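PDB 6TJA: SVS_variant_AS1 from Streptomyces sp. CWA1, which probably catalyses the cyclisation of geranylgeranyl diphosphate to the diterpene spiroviolene, as an engineered ancestral form of a class I terpene cyclase. Local coordinates for residues Asp9-Ile13 / Asp227-His231; His171-Leu175 / Met251-Gly255. All coordinates share one frame; numbering follows the deposited sequence.

Contact 1 (Asp9-Ile13 / Asp227-His231); sequences DLPPI and DNDRH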
ATOM      1  N   ASP A   9     -37.263   7.291   4.616  1.00 82.13           N
ATOM      2  CA  ASP A   9     -37.717   6.960   3.221  1.00 92.62           C
ATOM      3  C   ASP A   9     -36.538   6.370   2.421  1.00 94.59           C
ATOM      4  O   ASP A   9     -35.780   7.147   1.804  1.00 88.93           O
ATOM      5  CB  ASP A   9     -38.333   8.185   2.536  1.00 94.88           C
ATOM      6  CG  ASP A   9     -39.764   8.482   2.958  1.00 96.45           C
ATOM      7  OD1 ASP A   9     -40.150   8.077   4.080  1.00 89.42           O
ATOM      8  OD2 ASP A   9     -40.485   9.112   2.154  1.00 91.89           O
ATOM      9  N   LEU A  10     -36.442   5.035   2.397  1.00 96.64           N
ATOM     10  CA  LEU A  10     -35.254   4.233   1.988  1.00 90.20           C
ATOM     11  C   LEU A  10     -35.657   3.292   0.849  1.00 80.07           C
ATOM     12  O   LEU A  10     -36.324   2.285   1.089  1.00 70.85           O
ATOM     13  CB  LEU A  10     -34.745   3.448   3.212  1.00101.21           C
ATOM     14  CG  LEU A  10     -35.802   2.711   4.058  1.00107.78           C
ATOM     15  CD1 LEU A  10     -35.257   1.409   4.637  1.00102.60           C
ATOM     16  CD2 LEU A  10     -36.347   3.583   5.188  1.00104.47           C
ATOM     17  N   PRO A  11     -35.260   3.550  -0.422  1.00 79.84           N
ATOM     18  CA  PRO A  11     -35.656   2.670  -1.527  1.00 78.24           C
ATOM     19  C   PRO A  11     -34.990   1.297  -1.389  1.00 68.32           C
ATOM     20  O   PRO A  11     -33.914   1.190  -0.798  1.00 57.80           O
ATOM     21  CB  PRO A  11     -35.201   3.439  -2.785  1.00 79.68           C
ATOM     22  CG  PRO A  11     -34.051   4.316  -2.309  1.00 79.60           C
ATOM     23  CD  PRO A  11     -34.358   4.632  -0.856  1.00 84.60           C
ATOM     24  N   PRO A  12     -35.588   0.196  -1.907  1.00 63.82           N
ATOM     25  CA  PRO A  12     -34.958  -1.122  -1.813  1.00 62.26           C
ATOM     26  C   PRO A  12     -33.712  -1.152  -2.719  1.00 50.86           C
ATOM     27  O   PRO A  12     -33.622  -0.348  -3.623  1.00 50.24           O
ATOM     28  CB  PRO A  12     -36.059  -2.110  -2.241  1.00 62.48           C
ATOM     29  CG  PRO A  12     -36.987  -1.288  -3.123  1.00 66.34           C
ATOM     30  CD  PRO A  12     -36.836   0.159  -2.681  1.00 68.93           C
ATOM     31  N   ILE A  13     -32.764  -2.037  -2.417  1.00 45.43           N
ATOM     32  CA  ILE A  13     -31.436  -2.127  -3.090  1.00 40.79           C
ATOM     33  C   ILE A  13     -31.592  -2.860  -4.430  1.00 38.19           C
ATOM     34  O   ILE A  13     -32.227  -3.950  -4.427  1.00 38.53           O
ATOM     35  CB  ILE A  13     -30.436  -2.842  -2.166  1.00 41.65           C
ATOM     36  CG1 ILE A  13     -30.365  -2.147  -0.804  1.00 41.87           C
ATOM     37  CG2 ILE A  13     -29.064  -2.950  -2.830  1.00 38.63           C
ATOM     38  CD1 ILE A  13     -29.560  -2.907   0.232  1.00 42.22           C
ATOM     39  N   ASP A 227     -23.237   0.696  -0.292  1.00 29.17           N
ATOM     40  CA  ASP A 227     -24.222  -0.149   0.432  1.00 31.63           C
ATOM     41  C   ASP A 227     -23.955   0.000   1.935  1.00 30.10           C
ATOM     42  O   ASP A 227     -24.927   0.161   2.677  1.00 29.54           O
ATOM     43  CB  ASP A 227     -24.259  -1.577  -0.133  1.00 32.50           C
ATOM     44  CG  ASP A 227     -24.919  -1.621  -1.503  1.00 32.16           C
ATOM     45  OD1 ASP A 227     -25.457  -0.573  -1.933  1.00 31.75           O
ATOM     46  OD2 ASP A 227     -24.853  -2.662  -2.151  1.00 30.98           O
ATOM     47  N   ASN A 228     -22.696   0.032   2.377  1.00 31.56           N
ATOM     48  CA  ASN A 228     -22.382   0.241   3.817  1.00 32.30           C
ATOM     49  C   ASN A 228     -22.811   1.662   4.244  1.00 34.06           C
ATOM     50  O   ASN A 228     -23.378   1.774   5.340  1.00 32.67           O
ATOM     51  CB  ASN A 228     -20.940  -0.140   4.176  1.00 35.22           C
ATOM     52  CG  ASN A 228     -20.711  -1.641   4.134  1.00 41.89           C
ATOM     53  OD1 ASN A 228     -21.638  -2.415   4.351  1.00 42.42           O
ATOM     54  ND2 ASN A 228     -19.496  -2.068   3.818  1.00 40.70           N
ATOM     55  N   ASP A 229     -22.651   2.716   3.426  1.00 34.01           N
ATOM     56  CA  ASP A 229     -23.131   4.068   3.837  1.00 32.93           C
ATOM     57  C   ASP A 229     -24.657   4.021   4.043  1.00 34.18           C
ATOM     58  O   ASP A 229     -25.167   4.749   4.905  1.00 34.30           O
ATOM     59  CB  ASP A 229     -22.769   5.162   2.836  1.00 30.92           C
ATOM     60  CG  ASP A 229     -21.321   5.587   2.834  1.00 29.24           C
ATOM     61  OD1 ASP A 229     -20.522   4.962   3.571  1.00 31.24           O
ATOM     62  OD2 ASP A 229     -21.020   6.583   2.122  1.00 26.90           O
ATOM     63  N   ARG A 230     -25.370   3.243   3.235  1.00 35.51           N
ATOM     64  CA  ARG A 230     -26.847   3.133   3.296  1.00 40.01           C
ATOM     65  C   ARG A 230     -27.208   2.476   4.635  1.00 46.35           C
ATOM     66  O   ARG A 230     -27.984   3.092   5.391  1.00 45.71           O
ATOM     67  CB  ARG A 230     -27.382   2.362   2.086  1.00 43.05           C
ATOM     68  CG  ARG A 230     -28.878   2.102   2.133  1.00 47.60           C
ATOM     69  CD  ARG A 230     -29.288   1.142   1.052  1.00 51.59           C
ATOM     70  NE  ARG A 230     -30.730   1.046   0.900  1.00 57.32           N
ATOM     71  CZ  ARG A 230     -31.548   0.358   1.703  1.00 58.38           C
ATOM     72  NH1 ARG A 230     -31.084  -0.293   2.761  1.00 55.81           N
ATOM     73  NH2 ARG A 230     -32.845   0.335   1.446  1.00 59.58           N
ATOM     74  N   HIS A 231     -26.604   1.317   4.934  1.00 50.28           N
ATOM     75  CA  HIS A 231     -26.773   0.525   6.188  1.00 54.90           C
ATOM     76  C   HIS A 231     -26.679   1.455   7.413  1.00 50.79           C
ATOM     77  O   HIS A 231     -27.496   1.276   8.326  1.00 51.35           O
ATOM     78  CB  HIS A 231     -25.778  -0.659   6.201  1.00 54.11           C
ATOM     79  CG  HIS A 231     -25.867  -1.557   7.390  1.00 64.79           C
ATOM     80  ND1 HIS A 231     -24.782  -1.781   8.237  1.00 72.12           N
ATOM     81  CD2 HIS A 231     -26.885  -2.309   7.874  1.00 68.46           C
ATOM     82  CE1 HIS A 231     -25.132  -2.625   9.191  1.00 68.76           C
ATOM     83  NE2 HIS A 231     -26.421  -2.961   8.993  1.00 68.13           N
TER
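Ile13 CG1 lies over one face of the Arg230 guanidinium, 3.6 Å above its plane and displaced toward the rim, while the carbonyl of Pro11 meets the same group at its edge. The face contact falls nearest to the NE side, with Ile13 CG1 3.6 Å from Arg230 NE, and the end of the isoleucine follows on, CD1 reaching within 3.9 Å of Arg230 NH1. At the edge, Arg230 NH2 donates to Pro11 O over 2.6 Å with an N-H...O angle of 163°. The oxygen lies near the guanidinium plane, but the donor stands 36° out of the carbonyl plane and so does not address a lone pair. Bond and methylene packing together restrain the rotation of the guanidinium group.

Arg230 gets this far from its helix because CG is anti to the backbone N (chi1 175°) and the chain then runs extended to NE. Leu10 crosses it at about a right angle, its CB 4.1 Å from Arg230 NH2, though this exposed leucine is poorly ordered. One turn earlier, Asp227 turns its carboxylate toward Ile13 and makes a salt bridge with Arg269.

Residues 228-232 of this helix match the start of the NSE metal-binding motif of class I terpene cyclases, so the N-terminal loop is tied beside a probable active-site element. Pro11 and Ile13 also rest on helix 258-283, the backbone of Ile13 hydrogen-bonds to that of Ala333, and Asp227 packs against helix 289-309, placing segment 9-13 alongside the end of helix 211-231.

Contact 2 (His171-Leu175 / Met251-Gly255); sequences HMPGL and MHHRG
The imidazole of His253 points at the extended backbone of Met172-Gly174, with its edge to one carbonyl and a face to the glycine. NE2 donates to Met172 O over 2.8 Å, nearly straight at 163°. The acceptor lies in the ring plane, whereas the nitrogen sits 46° out of the carbonyl plane, above it rather than on a lone pair. As the donor, NE2 carries a proton. Gly174 CA lies over one face of the same ring in a CH-pi contact, 3.6 Å from the centroid of the His253 ring and offset toward the rim. Against the opposite face comes the neighbouring histidine: His252 ND1 stands 3.5 Å above the plane of the His253 ring, over its centre. The ring is thus held between backbone and side chain, with its donor edge tied as well.

Gly174 is the N-cap of helix 175-185, and the segment before it connects that helix to helix 143-169. The contact therefore pins an interhelical loop of the all-helical terpene synthase fold to the C-terminal end of the short helix 246-254, where Gly255 leaves helical geometry with a positive phi.

The side chains of Met172 and His252 run antiparallel, side by side. A chi1 of -176° swings Met172 CG away from the backbone nitrogen and to 3.9 Å from His252 CB. Met172 CB lies over a face of the His252 ring, 4.3 Å from its centroid, a second CH-pi contact. Beyond CG the chain bends at both following torsions, carrying the thioether away from His252; Met172 also packs on Ser248 and Val249, further back along helix 246-254.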
ATOM      1  N   HIS A 171     -13.390  18.880   7.805  1.00 36.84           N
ATOM      2  CA  HIS A 171     -13.464  19.026   6.331  1.00 33.51           C
ATOM      3  C   HIS A 171     -14.379  17.950   5.745  1.00 32.85           C
ATOM      4  O   HIS A 171     -14.110  16.745   5.937  1.00 34.19           O
ATOM      5  CB  HIS A 171     -12.080  18.967   5.705  1.00 35.33           C
ATOM      6  CG  HIS A 171     -12.104  18.957   4.216  1.00 36.25           C
ATOM      7  ND1 HIS A 171     -12.240  20.112   3.474  1.00 35.85           N
ATOM      8  CD2 HIS A 171     -11.979  17.935   3.334  1.00 39.32           C
ATOM      9  CE1 HIS A 171     -12.202  19.801   2.191  1.00 39.40           C
ATOM     10  NE2 HIS A 171     -12.051  18.459   2.082  1.00 37.22           N
ATOM     11  N   MET A 172     -15.387  18.385   5.001  1.00 29.52           N
ATOM     12  CA  MET A 172     -16.329  17.504   4.286  1.00 31.74           C
ATOM     13  C   MET A 172     -15.832  17.377   2.842  1.00 28.72           C
ATOM     14  O   MET A 172     -15.928  18.318   2.063  1.00 30.95           O
ATOM     15  CB  MET A 172     -17.760  18.060   4.357  1.00 30.60           C
ATOM     16  CG  MET A 172     -18.811  17.144   3.716  1.00 31.55           C
ATOM     17  SD  MET A 172     -18.874  15.470   4.459  1.00 33.10           S
ATOM     18  CE  MET A 172     -19.422  15.903   6.108  1.00 33.92           C
ATOM     19  N   PRO A 173     -15.287  16.204   2.430  1.00 27.19           N
ATOM     20  CA  PRO A 173     -14.707  16.070   1.095  1.00 23.42           C
ATOM     21  C   PRO A 173     -15.825  16.261   0.063  1.00 23.47           C
ATOM     22  O   PRO A 173     -16.981  16.008   0.395  1.00 23.48           O
ATOM     23  CB  PRO A 173     -14.121  14.655   1.093  1.00 23.43           C
ATOM     24  CG  PRO A 173     -14.859  13.896   2.156  1.00 23.45           C
ATOM     25  CD  PRO A 173     -15.256  14.939   3.191  1.00 26.01           C
ATOM     26  N   GLY A 174     -15.484  16.781  -1.117  1.00 23.27           N
ATOM     27  CA  GLY A 174     -16.363  16.764  -2.296  1.00 24.09           C
ATOM     28  C   GLY A 174     -16.606  15.331  -2.771  1.00 26.84           C
ATOM     29  O   GLY A 174     -16.043  14.368  -2.166  1.00 26.40           O
ATOM     30  N   LEU A 175     -17.443  15.159  -3.790  1.00 25.66           N
ATOM     31  CA  LEU A 175     -17.794  13.814  -4.293  1.00 26.88           C
ATOM     32  C   LEU A 175     -16.535  13.048  -4.728  1.00 25.58           C
ATOM     33  O   LEU A 175     -16.397  11.854  -4.384  1.00 29.52           O
ATOM     34  CB  LEU A 175     -18.751  13.952  -5.472  1.00 26.26           C
ATOM     35  CG  LEU A 175     -19.173  12.606  -6.037  1.00 25.87           C
ATOM     36  CD1 LEU A 175     -19.799  11.777  -4.923  1.00 26.16           C
ATOM     37  CD2 LEU A 175     -20.133  12.803  -7.212  1.00 26.92           C
ATOM     38  N   MET A 251     -25.368  16.564   0.553  1.00 33.84           N
ATOM     39  CA  MET A 251     -26.084  17.653   1.275  1.00 36.41           C
ATOM     40  C   MET A 251     -25.202  18.902   1.326  1.00 37.51           C
ATOM     41  O   MET A 251     -25.711  19.976   0.955  1.00 35.65           O
ATOM     42  CB  MET A 251     -26.497  17.244   2.690  1.00 34.41           C
ATOM     43  CG  MET A 251     -27.606  16.222   2.660  1.00 35.53           C
ATOM     44  SD  MET A 251     -28.054  15.614   4.272  1.00 39.13           S
ATOM     45  CE  MET A 251     -28.648  17.124   5.037  1.00 42.56           C
ATOM     46  N   HIS A 252     -23.927  18.761   1.698  1.00 33.61           N
ATOM     47  CA  HIS A 252     -22.974  19.892   1.818  1.00 32.54           C
ATOM     48  C   HIS A 252     -22.633  20.455   0.432  1.00 34.05           C
ATOM     49  O   HIS A 252     -22.705  21.684   0.280  1.00 34.04           O
ATOM     50  CB  HIS A 252     -21.730  19.463   2.600  1.00 37.91           C
ATOM     51  CG  HIS A 252     -20.784  20.585   2.880  1.00 39.66           C
ATOM     52  ND1 HIS A 252     -19.784  20.955   1.995  1.00 38.56           N
ATOM     53  CD2 HIS A 252     -20.685  21.420   3.928  1.00 40.71           C
ATOM     54  CE1 HIS A 252     -19.109  21.968   2.493  1.00 39.58           C
ATOM     55  NE2 HIS A 252     -19.647  22.277   3.664  1.00 45.60           N
ATOM     56  N   HIS A 253     -22.259  19.619  -0.553  1.00 32.97           N
ATOM     57  CA  HIS A 253     -21.638  20.115  -1.813  1.00 34.35           C
ATOM     58  C   HIS A 253     -22.697  20.475  -2.876  1.00 38.83           C
ATOM     59  O   HIS A 253     -22.392  21.338  -3.709  1.00 35.23           O
ATOM     60  CB  HIS A 253     -20.544  19.166  -2.310  1.00 32.56           C
ATOM     61  CG  HIS A 253     -19.325  19.224  -1.454  1.00 32.45           C
ATOM     62  ND1 HIS A 253     -18.417  20.267  -1.526  1.00 36.34           N
ATOM     63  CD2 HIS A 253     -18.876  18.393  -0.477  1.00 32.01           C
ATOM     64  CE1 HIS A 253     -17.440  20.076  -0.654  1.00 35.13           C
ATOM     65  NE2 HIS A 253     -17.704  18.925   0.020  1.00 33.50           N
ATOM     66  N   ARG A 254     -23.901  19.899  -2.825  1.00 38.26           N
ATOM     67  CA  ARG A 254     -24.977  20.181  -3.808  1.00 40.26           C
ATOM     68  C   ARG A 254     -26.153  20.899  -3.122  1.00 39.43           C
ATOM     69  O   ARG A 254     -27.166  21.098  -3.788  1.00 46.63           O
ATOM     70  CB  ARG A 254     -25.392  18.872  -4.492  1.00 44.60           C
ATOM     71  CG  ARG A 254     -24.228  18.044  -5.041  1.00 46.86           C
ATOM     72  CD  ARG A 254     -23.844  18.386  -6.472  1.00 52.43           C
ATOM     73  NE  ARG A 254     -25.056  18.274  -7.280  1.00 58.17           N
ATOM     74  CZ  ARG A 254     -25.563  17.137  -7.774  1.00 53.15           C
ATOM     75  NH1 ARG A 254     -24.937  15.971  -7.622  1.00 47.49           N
ATOM     76  NH2 ARG A 254     -26.701  17.194  -8.443  1.00 50.23           N
ATOM     77  N   GLY A 255     -26.042  21.275  -1.844  1.00 42.43           N
ATOM     78  CA  GLY A 255     -27.152  21.869  -1.068  1.00 43.35           C
ATOM     79  C   GLY A 255     -28.444  21.059  -1.178  1.00 47.78           C
ATOM     80  O   GLY A 255     -29.525  21.653  -1.314  1.00 46.09           O
TER

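Contacts 1 and 2 do not touch: their centres are 19 Å apart and their nearest atoms about 9 Å. In sequence they interleave, each segment of contact 1 followed by one of contact 2, and helices 211-231 and 246-254, which carry the later halves, are consecutive. The connection between them includes the unmodelled residues 234-241, where the remainder of the probable NSE motif would fall. Helix 175-185, which starts in contact 2, bridges the gap: Arg182 forms a salt bridge with Asp229 and Tyr178 hydrogen-bonds to it, while Asp229 also accepts from Ile246 N. Contact 1 is partly buried beside the presumed metal-binding helix, its centre 16 Å from the chain centre; contact 2 lies at the surface, 23 Å out.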